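Local coordinates for protein endo-beta-N-acetylglucosaminidase F1 (Bacteroides thetaiotaomicron VPI-5482, PDB 6TCV) that probably hydrolyses high-mannose N-glycans of mammalian glycoproteins, cutting between the two core N-acetylglucosamines as an endo-beta-N-acetylglucosaminidase, at residues Gly250-Thr255 with Asp288-Ser293; Phe202-Asn207 with Pro215-Asn220; Gly256-Ser261 with Ala307-Leu312. The protein carries 2 engineered substitutions. One frame throughout, in Å; residues are numbered along the deposited sequence.

Contact 1 (Gly250-Thr255 with Asp288-Ser293); sequences GNHDIT and DLYSNS. Engineered in segment 288-293: Leu289 (natural residue Glu). With MAN (alpha-D-mannopyranose), chain B; MAN (alpha-D-mannopyranose), chain C; BMA (beta-D-mannopyranose), chain D; NAG (2-acetamido-2-deoxy-beta-D-glucopyranose), chain E.
Ser291 OG donates to Thr255 O at 2.7 Å, in the carbonyl plane, on a lone pair. This bond joins two loops that follow parallel strands 243-249 and 283-287 of the (beta/alpha)8 barrel, beside the bound glycan. Asn292 N reaches Asp253 O at 2.9 Å, and His252 N meets Tyr290 O from above the carbonyl plane. Asp253 OD2 accepts from Thr255 N, which makes an Asx turn, and also from Thr255 OG1. The His252 and Tyr290 side chains run side by side, with planes at 22° but little overlap. Tyr290 CB lies over one face of the His252 ring, 3.8 Å from its centroid. C2 of the chain C mannose sits over the opposite face. The Tyr290 ring lies between CB of Leu289 (engineered, natural Glu) and C1 of the chain B mannose, 3.5 Å above its plane. Tyr290 OH is hydrogen-bonded to O3 of the chain E NAG, 2.8 Å, and to O3 of the neighbouring NAG. An alanine here would probably take the aromatic surface from under the mannose and leave both NAG hydroxyls without this partner. Water 1 joins His252 ND1 to Asn292 OD1, and His252 NE2 is hydrogen-bonded to mannose B O2 at 2.7 Å.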
loop_
_atom_site.group_PDB
_atom_site.type_symbol
_atom_site.label_atom_id
_atom_site.label_comp_id
_atom_site.label_asym_id
_atom_site.label_seq_id
_atom_site.Cartn_x
_atom_site.Cartn_y
_atom_site.Cartn_z
ATOM N N GLY A 250 -17.017 2.517 3.465
ATOM C CA GLY A 250 -18.291 3.226 3.572
ATOM C C GLY A 250 -19.032 2.804 4.819
ATOM O O GLY A 250 -18.740 1.777 5.426
ATOM N N ASN A 251 -20.024 3.611 5.213
ATOM C CA ASN A 251 -20.585 3.434 6.544
ATOM C C ASN A 251 -21.987 4.045 6.700
ATOM O O ASN A 251 -22.257 4.764 7.683
ATOM C CB ASN A 251 -19.611 4.045 7.573
ATOM C CG ASN A 251 -19.901 3.578 8.965
ATOM O OD1 ASN A 251 -20.376 2.439 9.191
ATOM N ND2 ASN A 251 -19.672 4.423 9.916
ATOM N N HIS A 252 -22.886 3.748 5.744
ATOM C CA HIS A 252 -24.331 3.881 5.925
ATOM C C HIS A 252 -24.780 5.332 6.052
ATOM O O HIS A 252 -25.781 5.611 6.728
ATOM C CB HIS A 252 -24.786 3.079 7.158
ATOM C CG HIS A 252 -24.280 1.673 7.180
ATOM N ND1 HIS A 252 -24.860 0.667 6.420
ATOM C CD2 HIS A 252 -23.242 1.099 7.844
ATOM C CE1 HIS A 252 -24.192 -0.457 6.620
ATOM N NE2 HIS A 252 -23.208 -0.223 7.473
ATOM N N ASP A 253 -24.201 6.220 5.248
ATOM C CA ASP A 253 -24.774 7.562 5.091
ATOM C C ASP A 253 -24.530 8.017 3.656
ATOM O O ASP A 253 -24.110 7.227 2.797
ATOM C CB ASP A 253 -24.324 8.541 6.204
ATOM C CG ASP A 253 -22.894 9.009 6.114
ATOM O OD1 ASP A 253 -22.419 9.477 7.193
ATOM O OD2 ASP A 253 -22.254 8.980 5.062
ATOM N N ILE A 254 -24.788 9.301 3.383
ATOM C CA ILE A 254 -24.720 9.860 2.040
ATOM C C ILE A 254 -23.328 9.903 1.451
ATOM O O ILE A 254 -23.182 10.117 0.242
ATOM C CB ILE A 254 -25.338 11.284 1.972
ATOM C CG1 ILE A 254 -24.586 12.216 2.940
ATOM C CG2 ILE A 254 -26.860 11.210 2.183
ATOM C CD1 ILE A 254 -25.054 13.669 2.838
ATOM N N THR A 255 -22.284 9.689 2.257
ATOM C CA THR A 255 -20.912 9.730 1.757
ATOM C C THR A 255 -20.436 8.332 1.328
ATOM O O THR A 255 -20.872 7.310 1.860
ATOM C CB THR A 255 -19.918 10.306 2.786
ATOM O OG1 THR A 255 -19.805 9.399 3.903
ATOM C CG2 THR A 255 -20.270 11.701 3.229
ATOM N N ASP A 288 -15.258 0.242 -1.216
ATOM C CA ASP A 288 -16.531 0.901 -1.504
ATOM C C ASP A 288 -17.696 -0.023 -1.207
ATOM O O ASP A 288 -18.226 -0.686 -2.095
ATOM C CB ASP A 288 -16.604 1.378 -2.952
ATOM C CG ASP A 288 -17.968 1.963 -3.302
ATOM O OD1 ASP A 288 -18.602 2.609 -2.415
ATOM O OD2 ASP A 288 -18.406 1.830 -4.455
ATOM N N LEU A 289 -18.046 -0.111 0.081
ATOM C CA LEU A 289 -19.205 -0.852 0.574
ATOM C C LEU A 289 -19.944 -0.023 1.603
ATOM O O LEU A 289 -19.358 0.786 2.298
ATOM C CB LEU A 289 -18.818 -2.214 1.233
ATOM C CG LEU A 289 -18.223 -3.232 0.293
ATOM C CD1 LEU A 289 -16.736 -3.115 0.179
ATOM C CD2 LEU A 289 -18.557 -4.648 0.741
ATOM N N TYR A 290 -21.250 -0.226 1.667
ATOM C CA TYR A 290 -22.113 0.126 2.806
ATOM C C TYR A 290 -22.547 1.594 2.735
ATOM O O TYR A 290 -23.251 2.060 3.646
ATOM C CB TYR A 290 -21.573 -0.176 4.246
ATOM C CG TYR A 290 -21.051 -1.609 4.268
ATOM C CD1 TYR A 290 -21.889 -2.690 3.947
ATOM C CD2 TYR A 290 -19.762 -1.888 4.675
ATOM C CE1 TYR A 290 -21.384 -3.991 3.876
ATOM C CE2 TYR A 290 -19.295 -3.190 4.650
ATOM C CZ TYR A 290 -20.093 -4.208 4.248
ATOM O OH TYR A 290 -19.593 -5.492 4.185
ATOM N N SER A 291 -22.179 2.342 1.690
ATOM C CA SER A 291 -22.669 3.712 1.582
ATOM C C SER A 291 -24.116 3.679 1.076
ATOM O O SER A 291 -24.546 2.774 0.313
ATOM C CB SER A 291 -21.783 4.499 0.616
ATOM O OG SER A 291 -20.480 4.702 1.154
ATOM N N ASN A 292 -24.851 4.740 1.426
ATOM C CA ASN A 292 -26.194 4.955 0.910
ATOM C C ASN A 292 -26.134 5.878 -0.289
ATOM O O ASN A 292 -25.063 6.361 -0.666
ATOM C CB ASN A 292 -27.125 5.484 2.009
ATOM C CG ASN A 292 -27.270 4.529 3.168
ATOM O OD1 ASN A 292 -27.097 3.313 2.998
ATOM N ND2 ASN A 292 -27.671 5.034 4.298
ATOM N N SER A 293 -27.277 6.193 -0.870
ATOM C CA SER A 293 -27.285 7.017 -2.057
ATOM C C SER A 293 -26.843 8.432 -1.692
ATOM O O SER A 293 -27.203 8.955 -0.629
ATOM C CB SER A 293 -28.695 7.068 -2.630
ATOM O OG SER A 293 -28.961 5.836 -3.277
HETATM C C1 MAN B . -21.176 -3.809 7.664
HETATM C C2 MAN B . -20.299 -2.745 8.308
HETATM C C3 MAN B . -20.235 -2.982 9.810
HETATM C C4 MAN B . -21.627 -2.952 10.410
HETATM C C5 MAN B . -22.525 -3.945 9.665
HETATM C C6 MAN B . -23.962 -3.860 10.116
HETATM O O2 MAN B . -20.849 -1.469 8.034
HETATM O O3 MAN B . -19.464 -1.897 10.367
HETATM O O4 MAN B . -21.656 -3.253 11.801
HETATM O O5 MAN B . -22.481 -3.729 8.237
HETATM O O6 MAN B . -24.413 -2.513 9.910
HETATM C C1 MAN C . -25.756 -2.258 10.229
HETATM C C2 MAN C . -25.992 -0.791 9.908
HETATM C C3 MAN C . -25.220 0.106 10.863
HETATM C C4 MAN C . -25.550 -0.274 12.297
HETATM C C5 MAN C . -25.274 -1.756 12.516
HETATM C C6 MAN C . -25.627 -2.221 13.912
HETATM O O2 MAN C . -27.368 -0.441 10.037
HETATM O O3 MAN C . -25.549 1.483 10.652
HETATM O O4 MAN C . -24.697 0.420 13.200
HETATM O O5 MAN C . -26.038 -2.536 11.586
HETATM O O6 MAN C . -25.481 -3.619 14.019
HETATM C C1 BMA D . -18.233 -8.280 7.017
HETATM C C2 BMA D . -17.963 -8.577 8.480
HETATM C C3 BMA D . -19.267 -8.807 9.219
HETATM C C4 BMA D . -20.255 -7.674 8.952
HETATM C C5 BMA D . -20.375 -7.384 7.454
HETATM C C6 BMA D . -21.187 -6.152 7.144
HETATM O O2 BMA D . -17.325 -7.416 9.046
HETATM O O3 BMA D . -19.110 -8.856 10.637
HETATM O O4 BMA D . -21.575 -8.002 9.403
HETATM O O5 BMA D . -19.064 -7.145 6.899
HETATM O O6 BMA D . -20.590 -5.051 7.882
HETATM C C1 NAG E . -21.285 -9.054 0.047
HETATM C C2 NAG E . -21.391 -8.939 1.549
HETATM C C3 NAG E . -20.308 -8.016 2.092
HETATM C C4 NAG E . -18.963 -8.482 1.576
HETATM C C5 NAG E . -18.994 -8.443 0.059
HETATM C C6 NAG E . -17.677 -8.726 -0.620
HETATM C C7 NAG E . -23.729 -9.085 2.268
HETATM C C8 NAG E . -25.025 -8.322 2.413
HETATM N N2 NAG E . -22.692 -8.374 1.900
HETATM O O3 NAG E . -20.393 -8.037 3.513
HETATM O O4 NAG E . -18.038 -7.529 2.131
HETATM O O5 NAG E . -19.962 -9.411 -0.355
HETATM O O6 NAG E . -17.184 -9.997 -0.135
HETATM O O7 NAG E . -23.648 -10.292 2.471
HETATM O O HOH W 1 -26.907 1.279 4.679
#

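Contact 2 (Phe202-Asn207 with Pro215-Asn220); sequences FAANIN and PRVQCN. With MAN (alpha-D-mannopyranose), chain F; NAG (2-acetamido-2-deoxy-beta-D-glucopyranose), chain G; MAN (alpha-D-mannopyranose), chain H.
Asn205 and Gln218 form a hydrogen-bonded antiparallel pair in the beta hairpin of strands 198-209 and 214-218. The longer strand belongs to the parallel barrel, and the shorter one lies beside it. The strand directions differ by 160°.

Backbone bonds come first. Gln218 N donates to Asn205 O at 2.8 Å, and Asn205 N returns a bond to Gln218 O. Asn207 and Arg216 repeat the exchange, with both donors nearly along the C=O axis. Between them, Ile206 and Val217 are a non-hydrogen-bonded pair. Val217 CA gives a CA-H...O contact to Asn205 O.

Amides meet on the face of Asn207 and Gln218. Their planes are 11° apart and stacked. Gln218 CD lies 3.3 Å from Asn207 OD1. The Gln218 chain, with CG anti to the backbone N (chi1 179°), extends over its neighbour. Asn207 OD1 and ND2 are held by Asn251 and Asp253.

Apolar contacts lie on the face of Ile206 and Val217. Ile206 CD1 meets Pro215 CB at 4.1 Å, and Ala204 CB touches Val217 CG1. Phe268 of helix 262-278 packs on Ile206 and Val217.

Polar contacts to the glycan gather at the Ala203 end, after a cis peptide bond between Phe202 and Ala203. O4 of the chain F mannose donates to Ala203 O and accepts from Asn205 ND2. Its O3 donates to Asn205 OD1 at 2.7 Å. The same O3 accepts a nearly straight bond from Asn220 ND2 at 3.0 Å.

One water bridges the strands: water 4 donates to Asn205 OD1 and accepts from Gln218 NE2 at 3.0 Å.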
loop_
_atom_site.group_PDB
_atom_site.type_symbol
_atom_site.label_atom_id
_atom_site.label_comp_id
_atom_site.label_asym_id
_atom_site.label_seq_id
_atom_site.Cartn_x
_atom_site.Cartn_y
_atom_site.Cartn_z
ATOM N N PHE A 202 -8.682 -2.717 9.275
ATOM C CA PHE A 202 -10.021 -2.689 8.664
ATOM C C PHE A 202 -11.028 -2.487 9.793
ATOM O O PHE A 202 -11.235 -3.372 10.624
ATOM C CB PHE A 202 -10.258 -4.003 7.921
ATOM C CG PHE A 202 -11.509 -4.002 7.063
ATOM C CD1 PHE A 202 -11.459 -3.456 5.787
ATOM C CD2 PHE A 202 -12.666 -4.617 7.486
ATOM C CE1 PHE A 202 -12.583 -3.485 4.995
ATOM C CE2 PHE A 202 -13.794 -4.657 6.708
ATOM C CZ PHE A 202 -13.747 -4.114 5.453
ATOM N N ALA A 203 -11.683 -1.325 9.854
ATOM C CA ALA A 203 -11.528 -0.158 8.951
ATOM C C ALA A 203 -11.990 1.100 9.630
ATOM O O ALA A 203 -13.009 1.082 10.364
ATOM C CB ALA A 203 -12.358 -0.312 7.668
ATOM N N ALA A 204 -11.301 2.203 9.331
ATOM C CA ALA A 204 -11.878 3.528 9.520
ATOM C C ALA A 204 -12.969 3.711 8.474
ATOM O O ALA A 204 -13.052 3.004 7.479
ATOM C CB ALA A 204 -10.805 4.617 9.344
ATOM N N ASN A 205 -13.802 4.717 8.680
ATOM C CA ASN A 205 -14.947 4.947 7.811
ATOM C C ASN A 205 -14.924 6.314 7.157
ATOM O O ASN A 205 -14.296 7.251 7.646
ATOM C CB ASN A 205 -16.228 4.798 8.604
ATOM C CG ASN A 205 -16.355 3.443 9.187
ATOM O OD1 ASN A 205 -16.375 3.250 10.396
ATOM N ND2 ASN A 205 -16.423 2.462 8.316
ATOM N N ILE A 206 -15.623 6.420 6.025
ATOM C CA ILE A 206 -16.062 7.724 5.522
ATOM C C ILE A 206 -17.488 7.944 6.014
ATOM O O ILE A 206 -18.358 7.061 5.856
ATOM C CB ILE A 206 -15.921 7.859 4.003
ATOM C CG1 ILE A 206 -16.295 9.274 3.591
ATOM C CG2 ILE A 206 -16.719 6.807 3.226
ATOM C CD1 ILE A 206 -15.905 9.634 2.147
ATOM N N ASN A 207 -17.738 9.122 6.593
ATOM C CA ASN A 207 -19.064 9.489 7.071
ATOM C C ASN A 207 -19.232 10.989 6.857
ATOM O O ASN A 207 -18.257 11.729 6.638
ATOM C CB ASN A 207 -19.231 9.191 8.550
ATOM C CG ASN A 207 -19.562 7.744 8.790
ATOM O OD1 ASN A 207 -18.696 6.950 9.228
ATOM N ND2 ASN A 207 -20.805 7.371 8.526
ATOM N N PRO A 215 -17.653 15.483 4.214
ATOM C CA PRO A 215 -17.219 14.141 4.606
ATOM C C PRO A 215 -16.006 14.201 5.519
ATOM O O PRO A 215 -15.217 15.133 5.469
ATOM C CB PRO A 215 -16.826 13.500 3.256
ATOM C CG PRO A 215 -17.527 14.379 2.203
ATOM C CD PRO A 215 -17.542 15.714 2.753
ATOM N N ARG A 216 -15.826 13.168 6.337
ATOM C CA ARG A 216 -14.626 13.040 7.159
ATOM C C ARG A 216 -14.269 11.566 7.290
ATOM O O ARG A 216 -15.095 10.668 7.077
ATOM C CB ARG A 216 -14.897 13.592 8.563
ATOM C CG ARG A 216 -15.905 12.779 9.408
ATOM C CD ARG A 216 -15.982 13.071 10.959
ATOM N NE ARG A 216 -14.704 12.988 11.626
ATOM C CZ ARG A 216 -14.300 13.750 12.613
ATOM N NH1 ARG A 216 -15.094 14.699 13.089
ATOM N NH2 ARG A 216 -13.103 13.548 13.152
ATOM N N VAL A 217 -13.013 11.344 7.671
ATOM C CA VAL A 217 -12.606 10.056 8.219
ATOM C C VAL A 217 -13.209 9.983 9.612
ATOM O O VAL A 217 -12.992 10.868 10.462
ATOM C CB VAL A 217 -11.080 9.978 8.284
ATOM C CG1 VAL A 217 -10.608 8.696 8.958
ATOM C CG2 VAL A 217 -10.488 10.096 6.909
ATOM N N GLN A 218 -13.956 8.920 9.866
ATOM C CA GLN A 218 -14.584 8.684 11.147
ATOM C C GLN A 218 -14.062 7.359 11.662
ATOM O O GLN A 218 -14.267 6.311 11.027
ATOM C CB GLN A 218 -16.112 8.662 10.972
ATOM C CG GLN A 218 -16.859 8.395 12.294
ATOM C CD GLN A 218 -18.378 8.366 12.150
ATOM O OE1 GLN A 218 -18.981 9.387 11.827
ATOM N NE2 GLN A 218 -18.990 7.236 12.437
ATOM N N CYS A 219 -13.482 7.380 12.850
ATOM C CA CYS A 219 -12.834 6.204 13.426
ATOM C C CYS A 219 -13.685 5.737 14.588
ATOM O O CYS A 219 -13.962 6.490 15.533
ATOM C CB CYS A 219 -11.439 6.584 13.940
ATOM S SG CYS A 219 -10.291 6.959 12.585
ATOM N N ASN A 220 -14.100 4.482 14.538
ATOM C CA ASN A 220 -14.812 3.865 15.644
ATOM C C ASN A 220 -13.870 3.710 16.827
ATOM O O ASN A 220 -12.654 3.925 16.718
ATOM C CB ASN A 220 -15.515 2.572 15.218
ATOM C CG ASN A 220 -14.564 1.437 14.984
ATOM O OD1 ASN A 220 -13.668 1.169 15.798
ATOM N ND2 ASN A 220 -14.838 0.643 13.950
HETATM C C1 MAN F . -18.644 -2.172 11.473
HETATM C C2 MAN F . -18.310 -0.858 12.167
HETATM C C3 MAN F . -17.408 -0.043 11.256
HETATM C C4 MAN F . -16.178 -0.832 10.827
HETATM C C5 MAN F . -16.570 -2.184 10.236
HETATM C C6 MAN F . -15.384 -3.106 10.036
HETATM O O2 MAN F . -17.700 -1.172 13.439
HETATM O O3 MAN F . -16.968 1.123 11.954
HETATM O O4 MAN F . -15.494 -0.130 9.791
HETATM O O5 MAN F . -17.457 -2.870 11.152
HETATM O O6 MAN F . -15.832 -4.383 9.540
HETATM C C1 NAG G . -16.698 -7.913 2.267
HETATM C C2 NAG G . -15.979 -6.797 3.002
HETATM C C3 NAG G . -16.274 -6.741 4.503
HETATM C C4 NAG G . -17.071 -7.957 4.933
HETATM C C5 NAG G . -16.415 -9.190 4.341
HETATM C C6 NAG G . -17.016 -10.506 4.818
HETATM C C7 NAG G . -13.799 -5.846 2.365
HETATM C C8 NAG G . -12.339 -6.163 2.103
HETATM N N2 NAG G . -14.550 -6.874 2.752
HETATM O O3 NAG G . -17.014 -5.552 4.798
HETATM O O4 NAG G . -17.012 -8.031 6.368
HETATM O O5 NAG G . -16.553 -9.187 2.906
HETATM O O6 NAG G . -16.446 -11.575 4.135
HETATM O O7 NAG G . -14.276 -4.715 2.212
HETATM C C1 MAN H . -18.159 -0.344 14.503
HETATM C C2 MAN H . -17.454 -0.757 15.788
HETATM C C3 MAN H . -17.955 -2.119 16.261
HETATM C C4 MAN H . -19.471 -2.107 16.375
HETATM C C5 MAN H . -20.041 -1.719 15.016
HETATM C C6 MAN H . -21.542 -1.604 15.022
HETATM O O2 MAN H . -17.678 0.261 16.776
HETATM O O3 MAN H . -17.324 -2.427 17.491
HETATM O O4 MAN H . -19.960 -3.402 16.716
HETATM O O5 MAN H . -19.557 -0.418 14.665
HETATM O O6 MAN H . -22.024 -1.395 13.677
HETATM O O HOH W 2 -14.039 3.129 12.052
HETATM O O HOH W 3 -13.127 -1.666 12.500
HETATM O O HOH W 4 -17.298 4.806 12.719
#

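Contact 3 (Gly256-Ser261 with Ala307-Leu312); sequences GLAQLS and AAAARL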
loop_
_atom_site.group_PDB
_atom_site.type_symbol
_atom_site.label_atom_id
_atom_site.label_comp_id
_atom_site.label_asym_id
_atom_site.label_seq_id
_atom_site.Cartn_x
_atom_site.Cartn_y
_atom_site.Cartn_z
ATOM N N GLY A 256 -19.505 8.303 0.385
ATOM C CA GLY A 256 -18.913 7.058 -0.058
ATOM C C GLY A 256 -17.675 7.341 -0.872
ATOM O O GLY A 256 -17.499 8.445 -1.419
ATOM N N LEU A 257 -16.823 6.310 -0.966
ATOM C CA LEU A 257 -15.525 6.438 -1.604
ATOM C C LEU A 257 -15.600 6.514 -3.110
ATOM O O LEU A 257 -14.599 6.904 -3.727
ATOM C CB LEU A 257 -14.631 5.263 -1.188
ATOM C CG LEU A 257 -14.491 5.145 0.334
ATOM C CD1 LEU A 257 -13.797 3.805 0.702
ATOM C CD2 LEU A 257 -13.678 6.291 0.922
ATOM N N ALA A 258 -16.738 6.177 -3.724
ATOM C CA ALA A 258 -16.928 6.265 -5.170
ATOM C C ALA A 258 -18.003 7.295 -5.502
ATOM O O ALA A 258 -18.562 7.269 -6.608
ATOM C CB ALA A 258 -17.279 4.893 -5.765
ATOM N N GLN A 259 -18.306 8.249 -4.590
ATOM C CA GLN A 259 -19.346 9.221 -4.865
ATOM C C GLN A 259 -19.004 10.613 -4.349
ATOM O O GLN A 259 -19.907 11.380 -3.996
ATOM C CB GLN A 259 -20.727 8.783 -4.359
ATOM C CG GLN A 259 -20.819 8.533 -2.852
ATOM C CD GLN A 259 -21.886 7.518 -2.464
ATOM O OE1 GLN A 259 -21.948 6.441 -3.066
ATOM N NE2 GLN A 259 -22.760 7.846 -1.507
ATOM N N LEU A 260 -17.727 10.949 -4.308
ATOM C CA LEU A 260 -17.275 12.314 -3.980
ATOM C C LEU A 260 -17.126 13.102 -5.268
ATOM O O LEU A 260 -16.673 12.552 -6.280
ATOM C CB LEU A 260 -15.949 12.241 -3.213
ATOM C CG LEU A 260 -15.995 11.397 -1.943
ATOM C CD1 LEU A 260 -14.688 11.420 -1.236
ATOM C CD2 LEU A 260 -17.116 11.830 -0.978
ATOM N N SER A 261 -17.533 14.384 -5.214
ATOM C CA SER A 261 -17.263 15.294 -6.303
ATOM C C SER A 261 -15.758 15.488 -6.437
ATOM O O SER A 261 -14.978 15.063 -5.586
ATOM C CB SER A 261 -17.922 16.641 -5.992
ATOM O OG SER A 261 -17.266 17.178 -4.855
ATOM N N ALA A 307 -15.446 6.572 -12.143
ATOM C CA ALA A 307 -14.667 7.781 -12.407
ATOM C C ALA A 307 -14.474 8.591 -11.129
ATOM O O ALA A 307 -13.381 9.104 -10.863
ATOM C CB ALA A 307 -15.351 8.670 -13.457
ATOM N N ALA A 308 -15.487 8.648 -10.272
ATOM C CA ALA A 308 -15.338 9.373 -9.020
ATOM C C ALA A 308 -14.373 8.656 -8.096
ATOM O O ALA A 308 -13.591 9.294 -7.384
ATOM C CB ALA A 308 -16.718 9.519 -8.338
ATOM N N ALA A 309 -14.437 7.332 -8.069
ATOM C CA ALA A 309 -13.492 6.541 -7.294
ATOM C C ALA A 309 -12.062 6.759 -7.765
ATOM O O ALA A 309 -11.135 6.926 -6.955
ATOM C CB ALA A 309 -13.861 5.065 -7.369
ATOM N N ALA A 310 -11.859 6.738 -9.079
ATOM C CA ALA A 310 -10.510 6.952 -9.617
ATOM C C ALA A 310 -9.998 8.332 -9.249
ATOM O O ALA A 310 -8.821 8.491 -8.903
ATOM C CB ALA A 310 -10.514 6.752 -11.137
ATOM N N ARG A 311 -10.857 9.346 -9.331
ATOM C CA ARG A 311 -10.450 10.682 -8.890
ATOM C C ARG A 311 -9.920 10.660 -7.447
ATOM O O ARG A 311 -8.857 11.224 -7.147
ATOM C CB ARG A 311 -11.607 11.664 -9.043
ATOM C CG ARG A 311 -11.388 13.047 -8.323
ATOM C CD ARG A 311 -10.247 13.844 -8.955
ATOM N NE ARG A 311 -10.569 14.191 -10.345
ATOM C CZ ARG A 311 -9.706 14.771 -11.157
ATOM N NH1 ARG A 311 -8.499 15.106 -10.773
ATOM N NH2 ARG A 311 -10.049 14.975 -12.435
ATOM N N LEU A 312 -10.624 9.983 -6.558
ATOM C CA LEU A 312 -10.162 9.893 -5.177
ATOM C C LEU A 312 -8.821 9.189 -5.088
ATOM O O LEU A 312 -7.912 9.646 -4.380
ATOM C CB LEU A 312 -11.202 9.168 -4.279
ATOM C CG LEU A 312 -10.737 8.901 -2.845
ATOM C CD1 LEU A 312 -10.427 10.216 -2.118
ATOM C CD2 LEU A 312 -11.749 8.055 -2.083
HETATM O O HOH W 5 -15.103 9.445 -4.860
HETATM O O HOH W 6 -14.298 12.236 -7.331
#
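The first torsions of Leu257 and Leu312 send their CD2 methyls to one another. In Leu257, CG stands opposite the carbonyl carbon and beside the backbone N (chi1 -56°). In Leu312, CG is turned opposite the backbone N instead (chi1 174°). The two side chains cross obliquely, and Leu257 CD2 touches Leu312 CD2 at 4.0 Å. The Leu312 CD2 methyl also rests 3.5 Å from Leu257 O. Phe268 of helix 262-278 touches both leucines and joins the cluster.

The setting is the (beta/alpha)8 barrel. Residues 256-261 end the loop between strand 243-249 and helix 262-278. They pack on helix 306-319, which follows strand 283-287. Gly256 to Gln259 form a type I beta turn, closed by the bond from Gln259 N to Gly256 O. The turn brings Ala258 against the helix, where small residues permit a close approach. The CA atoms of Ala258 and Ala309 are 4.0 Å apart, and their CB methyls meet at 3.8 Å. Ala308 points its methyl into the loop backbone. Its CB lies 3.4 Å from Ala258 O and also touches Leu260 O.

Polar links between the segments run through water. Water 5 donates to Leu257 O at 2.8 Å and accepts from Leu260 N. It also makes a weak bond to Ala308 O. Water 6 lies 2.6 Å from Leu260 O and also within bonding distance of Ala308 O. Ala308 O still accepts the helical bond from Leu312 N.

Direct contact is thus made by methyl groups and carbon-to-carbonyl packing. The two segments share no direct hydrogen bond. Water serves Leu257 O and the N and O of Leu260, while the backbones of Ala258, Gln259 and Ser261 bond directly to those of Ser305, Thr302 and Ser300. The alanines let the chains lie close.

How the contacts relate
From the N terminus, contact 2 comes first. It closes the short turn of the hairpin 198-209/214-218 before the other contacts begin. Contact 1 then opens after strand 243-249 and closes after strand 283-287, spanning helix 262-278. Contact 3 opens within that span, at 256-261, and closes beyond it on helix 306-319. Contacts 1 and 3 therefore cross. Gln259 NE2 joins them by reaching both Ile254 O and Asn292 O. Contact 2 meets contact 1 through Asn207, which pairs with Asn251 and Asp253. Ile206 packs on Leu257 of contact 3. Together they tie the hairpin and the loops after strands 243-249 and 283-287, beside the glycan, to helix 306-319.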